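Local structure of N-(5'-phosphoribosyl)anthranilate isomerase (Jonesia denitrificans, 4WUI) at residues V61-P66 with H85-D90. The protein probably catalyses the isomerisation of N-(5-phospho-beta-D-ribosyl)anthranilate to 1-(2-carboxyphenylamino)-1-deoxy-D-ribulose 5-phosphate, the third step of tryptophan synthesis from chorismate. Residues are numbered along the deposited sequence; the frame is centred on the assembly and turned at random.
Sequences VVATTP and HGQYSD
Y88 reaches across to the turn that follows strand 57-62, and its OH donates a hydrogen bond to the carbonyl oxygen T65 O at 2.6 Å. The hydroxyl lies in the carbonyl plane, on a lone pair, at a C=O...O angle of 126°, and T65 O in turn sits at the edge of the phenol ring. A citrate, probably from the crystallisation liquor, is hydrogen-bonded by T65 OG1. V62 crosses the Y88 side chain at about a right angle: with CG1 anti to the carbonyl carbon (chi1 -67°), V62 CG2 falls between the backbone N and the carbonyl carbon, lies 3.3 Å from Y88 OH and also meets CE2. From the loop itself, A63 O approaches CE2 of Y88 obliquely at 3.4 Å. Nearer the barrel, H85 N donates to V62 O at 3.0 Å, which continues the link between strands 57-62 and 81-84 beyond the last residue of the latter. H85 CB packs on A63 CA, while its imidazole ND1 donates within the ring plane to Q87 OE1 (2.6 Å), and the amide of Q87 lies beside A63 CB with NE2 3.9 Å away. An alanine in place of Y88 would probably leave T65 O without its phenol donor and open a gap beside V62 CG2. Both cross-segment bonds end on main-chain carbonyls, so Y88 and H85 tie two successive beta-alpha loops of this (beta-alpha)8 barrel together through the backbone of 61-66.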
loop_
_atom_site.group_PDB
_atom_site.type_symbol
_atom_site.label_atom_id
_atom_site.label_comp_id
_atom_site.label_asym_id
_atom_site.label_seq_id
_atom_site.Cartn_x
_atom_site.Cartn_y
_atom_site.Cartn_z
ATOM N N VAL A 61 -5.699 -0.988 -6.598
ATOM C CA VAL A 61 -6.249 -0.367 -5.401
ATOM C C VAL A 61 -7.563 0.314 -5.747
ATOM O O VAL A 61 -7.583 1.219 -6.581
ATOM C CB VAL A 61 -5.243 0.656 -4.813
ATOM C CG1 VAL A 61 -5.794 1.298 -3.587
ATOM C CG2 VAL A 61 -3.895 0.009 -4.545
ATOM N N VAL A 62 -8.666 -0.144 -5.152
ATOM C CA VAL A 62 -9.986 0.400 -5.413
ATOM C C VAL A 62 -10.630 0.920 -4.136
ATOM O O VAL A 62 -10.256 0.552 -3.018
ATOM C CB VAL A 62 -10.914 -0.646 -6.086
ATOM C CG1 VAL A 62 -10.425 -0.962 -7.483
ATOM C CG2 VAL A 62 -10.993 -1.926 -5.244
ATOM N N ALA A 63 -11.626 1.772 -4.315
ATOM C CA ALA A 63 -12.313 2.424 -3.206
ATOM C C ALA A 63 -13.831 2.436 -3.350
ATOM O O ALA A 63 -14.542 2.170 -2.387
ATOM C CB ALA A 63 -11.801 3.856 -3.036
ATOM N N THR A 64 -14.331 2.770 -4.545
ATOM C CA THR A 64 -15.742 3.031 -4.787
ATOM C C THR A 64 -16.297 2.155 -5.911
ATOM O O THR A 64 -17.440 2.308 -6.314
ATOM C CB THR A 64 -15.963 4.545 -5.122
ATOM O OG1 THR A 64 -15.088 4.935 -6.171
ATOM C CG2 THR A 64 -15.718 5.395 -3.883
ATOM N N THR A 65 -15.492 1.258 -6.445
ATOM C CA THR A 65 -15.877 0.388 -7.551
ATOM C C THR A 65 -16.709 -0.780 -6.995
ATOM O O THR A 65 -16.265 -1.470 -6.096
ATOM C CB THR A 65 -14.625 -0.134 -8.265
ATOM O OG1 THR A 65 -13.820 0.962 -8.734
ATOM C CG2 THR A 65 -14.977 -1.060 -9.409
ATOM N N PRO A 66 -17.916 -1.038 -7.530
ATOM C CA PRO A 66 -18.686 -2.203 -7.067
ATOM C C PRO A 66 -17.815 -3.450 -7.087
ATOM O O PRO A 66 -17.060 -3.658 -8.036
ATOM C CB PRO A 66 -19.820 -2.303 -8.081
ATOM C CG PRO A 66 -20.018 -0.875 -8.550
ATOM C CD PRO A 66 -18.639 -0.270 -8.568
ATOM N N HIS A 85 -10.118 -0.560 -0.271
ATOM C CA HIS A 85 -10.108 0.483 0.734
ATOM C C HIS A 85 -11.210 0.263 1.783
ATOM O O HIS A 85 -12.055 -0.635 1.674
ATOM C CB HIS A 85 -10.286 1.816 0.056
ATOM C CG HIS A 85 -9.694 2.971 0.799
ATOM N ND1 HIS A 85 -10.446 4.033 1.263
ATOM C CD2 HIS A 85 -8.404 3.263 1.103
ATOM C CE1 HIS A 85 -9.650 4.922 1.835
ATOM N NE2 HIS A 85 -8.405 4.475 1.756
ATOM N N GLY A 86 -11.210 1.094 2.813
ATOM C CA GLY A 86 -12.053 0.865 3.973
ATOM C C GLY A 86 -13.550 1.046 3.765
ATOM O O GLY A 86 -14.337 0.619 4.625
ATOM N N GLN A 87 -13.957 1.622 2.639
ATOM C CA GLN A 87 -15.377 1.737 2.323
ATOM C C GLN A 87 -16.034 0.389 2.127
ATOM O O GLN A 87 -17.233 0.274 2.274
ATOM C CB GLN A 87 -15.642 2.605 1.048
ATOM C CG GLN A 87 -15.295 4.080 1.116
ATOM C CD GLN A 87 -13.906 4.356 0.600
ATOM O OE1 GLN A 87 -12.981 3.564 0.829
ATOM N NE2 GLN A 87 -13.744 5.476 -0.108
ATOM N N TYR A 88 -15.263 -0.597 1.696
ATOM C CA TYR A 88 -15.858 -1.877 1.391
ATOM C C TYR A 88 -16.346 -2.559 2.664
ATOM O O TYR A 88 -15.680 -2.562 3.710
ATOM C CB TYR A 88 -14.852 -2.767 0.651
ATOM C CG TYR A 88 -14.641 -2.306 -0.767
ATOM C CD1 TYR A 88 -15.538 -2.690 -1.765
ATOM C CD2 TYR A 88 -13.589 -1.474 -1.113
ATOM C CE1 TYR A 88 -15.401 -2.247 -3.082
ATOM C CE2 TYR A 88 -13.440 -1.032 -2.418
ATOM C CZ TYR A 88 -14.330 -1.421 -3.391
ATOM O OH TYR A 88 -14.140 -0.933 -4.676
ATOM N N SER A 89 -17.498 -3.203 2.555
ATOM C CA SER A 89 -18.017 -3.955 3.684
ATOM C C SER A 89 -17.181 -5.211 3.945
ATOM O O SER A 89 -16.485 -5.740 3.071
ATOM C CB SER A 89 -19.451 -4.383 3.418
ATOM O OG SER A 89 -19.458 -5.326 2.357
ATOM N N ASP A 90 -17.322 -5.748 5.147
ATOM C CA ASP A 90 -16.696 -7.031 5.447
ATOM C C ASP A 90 -17.162 -8.103 4.468
ATOM O O ASP A 90 -16.372 -8.966 4.042
ATOM C CB ASP A 90 -17.079 -7.514 6.849
ATOM C CG ASP A 90 -16.645 -6.575 7.971
ATOM O OD1 ASP A 90 -15.739 -5.743 7.781
ATOM O OD2 ASP A 90 -17.206 -6.719 9.092
#